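Local coordinates for sortase SrtE1 (Streptomyces coelicolor, PDB 5CUW), which acts as a class E sortase transpeptidase, cleaving Leu-Ala-x-Thr-Gly or Leu-Pro-x-Thr-Gly sorting signals and anchoring surface proteins to the cell wall, at residues 103-108 with 173-178; 122-127 with 179-184. All blocks are in the same frame, centred on the assembly; numbering follows the deposited sequence. Where two conformers were deposited one is given.

Interaction 1: 103-108 with 173-178; sequences RYINKL and MIVWGK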
ATOM      1  N   ARG A 103       6.260   9.361  -2.124  1.00 27.05           N
ATOM      2  CA  ARG A 103       7.307   9.976  -2.931  1.00 23.93           C
ATOM      3  C   ARG A 103       8.586   9.128  -3.019  1.00 28.69           C
ATOM      4  O   ARG A 103       9.236   9.081  -4.071  1.00 29.37           O
ATOM      5  CB  ARG A 103       7.655  11.354  -2.387  1.00 24.16           C
ATOM      6  CG  ARG A 103       8.641  12.076  -3.278  1.00 25.89           C
ATOM      7  CD  ARG A 103       8.864  13.506  -2.856  1.00 26.85           C
ATOM      8  NE  ARG A 103       9.702  14.188  -3.838  1.00 37.21           N
ATOM      9  CZ  ARG A 103      10.084  15.455  -3.754  1.00 41.64           C
ATOM     10  NH1 ARG A 103       9.706  16.208  -2.722  1.00 41.11           N
ATOM     11  NH2 ARG A 103      10.845  15.972  -4.709  1.00 42.99           N
ATOM     12  N   TYR A 104       8.958   8.461  -1.932  1.00 24.42           N
ATOM     13  CA  TYR A 104      10.220   7.706  -1.949  1.00 25.55           C
ATOM     14  C   TYR A 104      10.061   6.192  -1.747  1.00 29.52           C
ATOM     15  O   TYR A 104      10.961   5.543  -1.210  1.00 32.07           O
ATOM     16  CB  TYR A 104      11.169   8.256  -0.893  1.00 30.83           C
ATOM     17  CG  TYR A 104      11.560   9.699  -1.137  1.00 30.43           C
ATOM     18  CD1 TYR A 104      12.446  10.038  -2.155  1.00 30.18           C
ATOM     19  CD2 TYR A 104      11.029  10.718  -0.361  1.00 33.47           C
ATOM     20  CE1 TYR A 104      12.805  11.364  -2.379  1.00 32.70           C
ATOM     21  CE2 TYR A 104      11.375  12.042  -0.577  1.00 41.11           C
ATOM     22  CZ  TYR A 104      12.261  12.357  -1.585  1.00 42.00           C
ATOM     23  OH  TYR A 104      12.590  13.672  -1.789  1.00 39.45           O
ATOM     24  N   ILE A 105       8.939   5.618  -2.170  1.00 24.80           N
ATOM     25  CA  ILE A 105       8.780   4.175  -1.989  1.00 27.06           C
ATOM     26  C   ILE A 105       9.760   3.404  -2.877  1.00 27.26           C
ATOM     27  O   ILE A 105       9.988   2.225  -2.654  1.00 26.08           O
ATOM     28  CB  ILE A 105       7.321   3.678  -2.251  1.00 24.49           C
ATOM     29  CG1 ILE A 105       6.885   3.877  -3.707  1.00 24.76           C
ATOM     30  CG2 ILE A 105       6.344   4.348  -1.271  1.00 30.58           C
ATOM     31  CD1 ILE A 105       5.516   3.175  -4.047  1.00 20.60           C
ATOM     32  N   ASN A 106      10.387   4.076  -3.845  1.00 26.47           N
ATOM     33  CA  ASN A 106      11.410   3.412  -4.641  1.00 30.76           C
ATOM     34  C   ASN A 106      12.731   3.302  -3.890  1.00 37.83           C
ATOM     35  O   ASN A 106      13.693   2.765  -4.422  1.00 30.94           O
ATOM     36  CB  ASN A 106      11.631   4.132  -5.973  1.00 29.49           C
ATOM     37  CG  ASN A 106      12.072   5.571  -5.802  1.00 35.50           C
ATOM     38  OD1 ASN A 106      11.797   6.209  -4.785  1.00 37.40           O
ATOM     39  ND2 ASN A 106      12.752   6.096  -6.810  1.00 39.42           N
ATOM     40  N   LYS A 107      12.774   3.795  -2.652  1.00 25.38           N
ATOM     41  CA  LYS A 107      13.985   3.658  -1.842  1.00 32.44           C
ATOM     42  C   LYS A 107      13.875   2.472  -0.883  1.00 33.50           C
ATOM     43  O   LYS A 107      14.813   2.149  -0.152  1.00 32.93           O
ATOM     44  CB  LYS A 107      14.269   4.944  -1.074  1.00 31.49           C
ATOM     45  CG  LYS A 107      14.646   6.112  -1.970  1.00 43.48           C
ATOM     46  CD  LYS A 107      15.807   5.743  -2.886  1.00 58.21           C
ATOM     47  CE  LYS A 107      16.234   6.916  -3.767  1.00 65.84           C
ATOM     48  NZ  LYS A 107      17.156   6.490  -4.867  1.00 63.91           N
ATOM     49  N   LEU A 108      12.725   1.816  -0.897  1.00 25.26           N
ATOM     50  CA  LEU A 108      12.547   0.589  -0.133  1.00 22.67           C
ATOM     51  C   LEU A 108      13.389  -0.552  -0.706  1.00 27.75           C
ATOM     52  O   LEU A 108      13.488  -0.705  -1.918  1.00 39.32           O
ATOM     53  CB  LEU A 108      11.079   0.195  -0.116  1.00 25.20           C
ATOM     54  CG  LEU A 108      10.238   1.180   0.692  1.00 28.80           C
ATOM     55  CD1 LEU A 108       8.772   0.783   0.704  1.00 28.11           C
ATOM     56  CD2 LEU A 108      10.800   1.278   2.102  1.00 23.60           C
ATOM     57  N   MET A 173       4.356   3.484 -10.574  1.00 27.16           N
ATOM     58  CA  MET A 173       5.395   2.720  -9.888  0.83 19.86           C
ATOM     59  C   MET A 173       4.734   1.840  -8.840  1.00 20.96           C
ATOM     60  O   MET A 173       3.901   2.321  -8.065  1.00 23.90           O
ATOM     61  CB  MET A 173       6.420   3.665  -9.238  0.83 20.91           C
ATOM     62  CG  MET A 173       7.256   3.021  -8.142  0.83 22.38           C
ATOM     63  SD  MET A 173       8.612   4.100  -7.604  0.83 42.02           S
ATOM     64  CE  MET A 173       7.713   5.528  -7.004  0.83 29.23           C
ATOM     65  N   ILE A 174       5.098   0.567  -8.807  1.00 22.16           N
ATOM     66  CA  ILE A 174       4.464  -0.402  -7.913  1.00 21.24           C
ATOM     67  C   ILE A 174       5.483  -1.045  -6.964  1.00 22.50           C
ATOM     68  O   ILE A 174       6.530  -1.517  -7.398  1.00 20.47           O
ATOM     69  CB  ILE A 174       3.769  -1.521  -8.720  1.00 25.61           C
ATOM     70  CG1 ILE A 174       3.056  -0.946  -9.949  1.00 24.88           C
ATOM     71  CG2 ILE A 174       2.836  -2.338  -7.837  1.00 23.68           C
ATOM     72  CD1 ILE A 174       1.950   0.019  -9.636  1.00 27.54           C
ATOM     73  N   VAL A 175       5.171  -1.072  -5.677  1.00 24.14           N
ATOM     74  CA  VAL A 175       6.002  -1.772  -4.701  1.00 21.52           C
ATOM     75  C   VAL A 175       5.151  -2.834  -3.984  1.00 24.47           C
ATOM     76  O   VAL A 175       4.047  -2.529  -3.549  1.00 22.25           O
ATOM     77  CB  VAL A 175       6.602  -0.782  -3.689  1.00 22.06           C
ATOM     78  CG1 VAL A 175       7.297  -1.507  -2.557  1.00 22.68           C
ATOM     79  CG2 VAL A 175       7.541   0.178  -4.397  1.00 21.82           C
ATOM     80  N   TRP A 176       5.648  -4.074  -3.901  1.00 22.95           N
ATOM     81  CA  TRP A 176       4.942  -5.179  -3.223  1.00 21.14           C
ATOM     82  C   TRP A 176       5.666  -5.667  -1.964  1.00 19.45           C
ATOM     83  O   TRP A 176       6.904  -5.700  -1.913  1.00 18.76           O
ATOM     84  CB  TRP A 176       4.773  -6.395  -4.152  1.00 19.68           C
ATOM     85  CG  TRP A 176       3.932  -6.197  -5.393  1.00 17.46           C
ATOM     86  CD1 TRP A 176       2.553  -6.197  -5.464  1.00 24.16           C
ATOM     87  CD2 TRP A 176       4.399  -6.049  -6.745  1.00 21.52           C
ATOM     88  NE1 TRP A 176       2.151  -6.023  -6.767  1.00 26.24           N
ATOM     89  CE2 TRP A 176       3.257  -5.931  -7.572  1.00 21.61           C
ATOM     90  CE3 TRP A 176       5.667  -5.991  -7.334  1.00 20.97           C
ATOM     91  CZ2 TRP A 176       3.348  -5.762  -8.952  1.00 24.84           C
ATOM     92  CZ3 TRP A 176       5.756  -5.820  -8.706  1.00 25.65           C
ATOM     93  CH2 TRP A 176       4.603  -5.708  -9.500  1.00 25.90           C
ATOM     94  N   GLY A 177       4.885  -6.086  -0.972  1.00 18.04           N
ATOM     95  CA  GLY A 177       5.412  -6.680   0.244  1.00 22.29           C
ATOM     96  C   GLY A 177       4.657  -7.943   0.631  1.00 24.32           C
ATOM     97  O   GLY A 177       3.599  -8.236   0.068  1.00 19.65           O
ATOM     98  N   LYS A 178       5.206  -8.683   1.593  1.00 29.93           N
ATOM     99  CA  LYS A 178       4.609  -9.933   2.087  1.00 27.99           C
ATOM    100  C   LYS A 178       4.471  -9.890   3.591  1.00 29.11           C
ATOM    101  O   LYS A 178       5.404  -9.483   4.276  1.00 22.08           O
ATOM    102  CB  LYS A 178       5.471 -11.141   1.718  1.00 28.25           C
ATOM    103  CG  LYS A 178       5.707 -11.338   0.249  1.00 43.52           C
ATOM    104  CD  LYS A 178       6.559 -12.578   0.022  1.00 58.08           C
ATOM    105  CE  LYS A 178       7.839 -12.527   0.839  1.00 68.48           C
ATOM    106  NZ  LYS A 178       8.687 -13.732   0.624  1.00 75.26           N
TER

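Interaction 2: 122-127 with 179-184; sequences YFVYKM and MVEERP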
ATOM      1  N   TYR A 122      -1.808  -5.013  14.516  1.00 29.30           N
ATOM      2  CA  TYR A 122      -0.727  -4.538  13.665  1.00 24.16           C
ATOM      3  C   TYR A 122      -0.424  -5.600  12.603  1.00 26.43           C
ATOM      4  O   TYR A 122      -0.199  -6.765  12.928  1.00 31.97           O
ATOM      5  CB  TYR A 122       0.537  -4.262  14.474  1.00 23.66           C
ATOM      6  CG  TYR A 122       0.419  -3.164  15.498  1.00 25.65           C
ATOM      7  CD1 TYR A 122       0.602  -1.833  15.139  1.00 28.55           C
ATOM      8  CD2 TYR A 122       0.151  -3.458  16.832  1.00 29.00           C
ATOM      9  CE1 TYR A 122       0.507  -0.811  16.091  1.00 28.95           C
ATOM     10  CE2 TYR A 122       0.053  -2.448  17.784  1.00 34.50           C
ATOM     11  CZ  TYR A 122       0.235  -1.131  17.404  1.00 32.06           C
ATOM     12  OH  TYR A 122       0.145  -0.129  18.335  1.00 42.85           O
ATOM     13  N   PHE A 123      -0.408  -5.197  11.340  1.00 23.89           N
ATOM     14  CA  PHE A 123      -0.013  -6.085  10.257  1.00 19.89           C
ATOM     15  C   PHE A 123       1.346  -5.664   9.723  1.00 22.42           C
ATOM     16  O   PHE A 123       1.476  -4.593   9.127  1.00 24.13           O
ATOM     17  CB  PHE A 123      -1.060  -6.064   9.145  1.00 20.62           C
ATOM     18  CG  PHE A 123      -2.399  -6.584   9.578  1.00 23.93           C
ATOM     19  CD1 PHE A 123      -2.654  -7.952   9.609  1.00 22.75           C
ATOM     20  CD2 PHE A 123      -3.407  -5.708   9.952  1.00 24.52           C
ATOM     21  CE1 PHE A 123      -3.906  -8.427  10.014  1.00 22.35           C
ATOM     22  CE2 PHE A 123      -4.636  -6.175  10.356  1.00 29.53           C
ATOM     23  CZ  PHE A 123      -4.885  -7.534  10.391  1.00 22.11           C
ATOM     24  N   VAL A 124       2.360  -6.486   9.951  1.00 25.62           N
ATOM     25  CA  VAL A 124       3.707  -6.145   9.495  1.00 25.00           C
ATOM     26  C   VAL A 124       4.037  -6.834   8.182  1.00 25.31           C
ATOM     27  O   VAL A 124       4.100  -8.057   8.125  1.00 26.01           O
ATOM     28  CB  VAL A 124       4.778  -6.529  10.539  1.00 25.80           C
ATOM     29  CG1 VAL A 124       6.182  -6.206  10.003  1.00 28.42           C
ATOM     30  CG2 VAL A 124       4.518  -5.801  11.853  1.00 28.34           C
ATOM     31  N   TYR A 125       4.248  -6.040   7.136  1.00 22.28           N
ATOM     32  CA  TYR A 125       4.730  -6.539   5.867  1.00 20.89           C
ATOM     33  C   TYR A 125       6.191  -6.179   5.673  1.00 27.63           C
ATOM     34  O   TYR A 125       6.685  -5.203   6.249  1.00 28.94           O
ATOM     35  CB  TYR A 125       3.926  -5.964   4.701  1.00 17.37           C
ATOM     36  CG  TYR A 125       2.437  -6.234   4.729  1.00 20.25           C
ATOM     37  CD1 TYR A 125       1.585  -5.421   5.459  1.00 26.36           C
ATOM     38  CD2 TYR A 125       1.875  -7.257   3.974  1.00 19.17           C
ATOM     39  CE1 TYR A 125       0.205  -5.637   5.475  1.00 24.48           C
ATOM     40  CE2 TYR A 125       0.476  -7.484   3.983  1.00 16.85           C
ATOM     41  CZ  TYR A 125      -0.343  -6.670   4.730  1.00 23.45           C
ATOM     42  OH  TYR A 125      -1.721  -6.893   4.734  1.00 21.24           O
ATOM     43  N   LYS A 126       6.880  -6.952   4.845  1.00 23.43           N
ATOM     44  CA  LYS A 126       8.223  -6.565   4.408  1.00 22.83           C
ATOM     45  C   LYS A 126       8.281  -6.455   2.887  1.00 28.36           C
ATOM     46  O   LYS A 126       7.691  -7.271   2.166  1.00 21.91           O
ATOM     47  CB  LYS A 126       9.256  -7.557   4.936  1.00 32.42           C
ATOM     48  CG  LYS A 126       9.480  -7.366   6.437  1.00 39.56           C
ATOM     49  CD  LYS A 126      10.648  -8.166   6.981  1.00 49.43           C
ATOM     50  CE  LYS A 126      10.748  -7.989   8.492  1.00 55.77           C
ATOM     51  NZ  LYS A 126      11.618  -9.024   9.114  1.00 62.94           N
ATOM     52  N   MET A 127       8.969  -5.421   2.410  1.00 27.63           N
ATOM     53  CA  MET A 127       9.112  -5.161   0.984  1.00 24.18           C
ATOM     54  C   MET A 127       9.726  -6.370   0.307  1.00 21.96           C
ATOM     55  O   MET A 127      10.668  -6.969   0.828  1.00 28.85           O
ATOM     56  CB  MET A 127       9.968  -3.903   0.751  1.00 30.15           C
ATOM     57  CG  MET A 127      10.110  -3.462  -0.706  1.00 29.17           C
ATOM     58  SD  MET A 127      11.515  -4.186  -1.606  1.00 34.19           S
ATOM     59  CE  MET A 127      11.242  -3.515  -3.242  1.00 37.78           C
ATOM     60  N   MET A 179       3.356 -10.375   4.124  1.00 21.18           N
ATOM     61  CA  MET A 179       3.124 -10.287   5.565  1.00 20.81           C
ATOM     62  C   MET A 179       4.058 -11.193   6.355  1.00 21.75           C
ATOM     63  O   MET A 179       4.277 -12.344   5.984  1.00 25.30           O
ATOM     64  CB  MET A 179       1.670 -10.636   5.894  1.00 18.92           C
ATOM     65  CG  MET A 179       1.255 -10.153   7.290  1.00 26.36           C
ATOM     66  SD  MET A 179      -0.450 -10.577   7.688  1.00 27.47           S
ATOM     67  CE  MET A 179      -1.340  -9.452   6.601  1.00 25.14           C
ATOM     68  N   VAL A 180       4.606 -10.680   7.453  1.00 27.18           N
ATOM     69  CA  VAL A 180       5.483 -11.486   8.290  1.00 26.75           C
ATOM     70  C   VAL A 180       4.977 -11.604   9.730  1.00 29.56           C
ATOM     71  O   VAL A 180       5.396 -12.509  10.447  1.00 31.64           O
ATOM     72  CB  VAL A 180       6.928 -10.932   8.293  1.00 27.81           C
ATOM     73  CG1 VAL A 180       7.500 -10.991   6.883  1.00 29.57           C
ATOM     74  CG2 VAL A 180       6.953  -9.511   8.807  1.00 28.75           C
ATOM     75  N   GLU A 181       4.077 -10.711  10.144  1.00 26.20           N
ATOM     76  CA  GLU A 181       3.523 -10.751  11.500  1.00 30.62           C
ATOM     77  C   GLU A 181       2.101 -10.185  11.541  1.00 25.13           C
ATOM     78  O   GLU A 181       1.810  -9.154  10.942  1.00 27.25           O
ATOM     79  CB  GLU A 181       4.411  -9.977  12.496  1.00 26.81           C
ATOM     80  CG  GLU A 181       3.971 -10.174  13.953  1.00 33.02           C
ATOM     81  CD  GLU A 181       4.752  -9.345  14.987  1.00 40.37           C
ATOM     82  OE1 GLU A 181       5.605  -8.508  14.605  1.00 36.33           O
ATOM     83  OE2 GLU A 181       4.495  -9.536  16.200  1.00 41.50           O
ATOM     84  N   GLU A 182       1.212 -10.893  12.222  1.00 30.49           N
ATOM     85  CA  GLU A 182      -0.113 -10.374  12.537  1.00 26.77           C
ATOM     86  C   GLU A 182      -0.158 -10.283  14.050  1.00 28.48           C
ATOM     87  O   GLU A 182      -0.148 -11.304  14.738  1.00 32.05           O
ATOM     88  CB  GLU A 182      -1.223 -11.281  11.982  1.00 32.81           C
ATOM     89  CG  GLU A 182      -2.635 -10.824  12.319  1.00 43.47           C
ATOM     90  CD  GLU A 182      -3.713 -11.746  11.750  1.00 45.72           C
ATOM     91  OE1 GLU A 182      -3.358 -12.735  11.078  1.00 48.05           O
ATOM     92  OE2 GLU A 182      -4.913 -11.485  11.983  1.00 49.43           O
ATOM     93  N   ARG A 183      -0.176  -9.060  14.567  1.00 29.98           N
ATOM     94  CA  ARG A 183       0.037  -8.825  15.993  1.00 30.52           C
ATOM     95  C   ARG A 183      -1.140  -8.118  16.664  1.00 26.13           C
ATOM     96  O   ARG A 183      -1.498  -6.998  16.288  1.00 28.53           O
ATOM     97  CB  ARG A 183       1.316  -8.007  16.190  1.00 30.35           C
ATOM     98  CG  ARG A 183       1.682  -7.727  17.639  1.00 30.88           C
ATOM     99  CD  ARG A 183       2.934  -6.868  17.698  1.00 36.90           C
ATOM    100  NE  ARG A 183       3.483  -6.793  19.047  1.00 36.31           N
ATOM    101  CZ  ARG A 183       4.425  -7.605  19.510  1.00 37.63           C
ATOM    102  NH1 ARG A 183       4.927  -8.553  18.727  1.00 36.14           N
ATOM    103  NH2 ARG A 183       4.871  -7.465  20.751  1.00 38.74           N
ATOM    104  N   PRO A 184      -1.749  -8.774  17.661  1.00 28.05           N
ATOM    105  CA  PRO A 184      -2.848  -8.181  18.427  1.00 34.74           C
ATOM    106  C   PRO A 184      -2.395  -6.904  19.095  1.00 36.89           C
ATOM    107  O   PRO A 184      -1.277  -6.843  19.619  1.00 33.44           O
ATOM    108  CB  PRO A 184      -3.180  -9.247  19.476  1.00 32.18           C
ATOM    109  CG  PRO A 184      -2.611 -10.501  18.947  1.00 38.02           C
ATOM    110  CD  PRO A 184      -1.397 -10.115  18.155  1.00 34.35           C
TER

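Interaction 1: 103-108 with 173-178
Ile105 and Val175 make the closest purely apolar contact between the loop 103-108 and the strand segment 173-178, with Ile105 CD1 3.6 Å from Val175 CG2. The two side chains slide past each other in opposite directions. CG1 of Ile105 sits between the backbone N and the carbonyl carbon (chi1 64°), where it also touches Val175 CG2. Leu108 adds a looser contact, its CD1 lying 4.2 Å from Val175 CG1. In the sortase catalytic domain, a beta barrel, this is where the connection between strands 87-92 and 113-117 turns back onto strand 171-184; a short 3-10 turn runs through Asn106 and Lys107, and Ile105 points its CB toward the strand. Met173 was modelled in two conformers, and its contacts hold for the one described. In it the thioether meets a polar residue through carbon: SD lies 3.4 Å from Asn106 CB, and the two side chains cross at about a right angle. A bend at chi3 (61°) brings CE of the same conformer to 3.8 Å from Ile105 CG1. No hydrogen bond joins the two segments. Backbone bonds serve each separately: Lys107 N to Tyr104 O shapes the loop, while Met173 and Val175 pair with Thr162 and Leu160 of strand 156-164.

Interaction 2: 122-127 with 179-184
A classic beta bulge interrupts the antiparallel pairing of strands 121-134 and 171-184 in the sortase barrel: Val180 and Glu181 both face Val124. Val124 O accepts an almost straight bond from Val180 N (2.8 Å, 179°) and a weak, longer one from Glu181 N (3.3 Å). Beyond the bulge the ladder is regular, with Val124 N bonded to Glu181 O and with Tyr122 and Arg183 exchanging two backbone bonds as a hydrogen-bonded pair.

On one face, Met179 stands between two aromatic rings. Its CG lies over one face of the Tyr125 ring, and a bend at chi3 (-71°) takes CE to Tyr125 OH (3.2 Å) and to Phe123 CD1 (3.6 Å). The sulfur sits at the edge of the Phe123 ring, 5.3 Å from its centroid, a Met-aromatic contact. Glu182 runs beside Phe123, pointing the same way, with CG 3.6 Å from CE1; its OE1 is salt-bridged to Arg156 and Lys85. Val180, the extra residue of the bulge, lays CG2 against Val124 CG1 (3.6 Å). On the face of Val124, Arg183 NH1 bonds Glu181 OE2 (2.7 Å), which uses its syn lone pair and lies in the guanidinium plane. These ion pairs probably stabilise both carboxylates in ionised form, while the aliphatic stem of Glu182 contributes apolar surface to Phe123.

Strand 171-184 carries both contacts: its earlier part, 173-178, receives the loop of interaction 1, and its last residues form the bulged ladder of interaction 2. The centres of the two contacts lie 16 Å apart, yet their residues touch. Lys178 N lies 2.9 Å from Lys126 O, a probable hydrogen bond that continues the strand pairing, and Met127 CG packs 3.8 Å from Leu108 CB and 3.9 Å from Val175 CG1. Interaction 1 lies nearer the inferred active site: in the conformer described, the Met173 side chain is about 7 Å from that of Cys163 and about 6 Å from that of Arg172, its neighbour in the chain. Interaction 2 lies away from these sites.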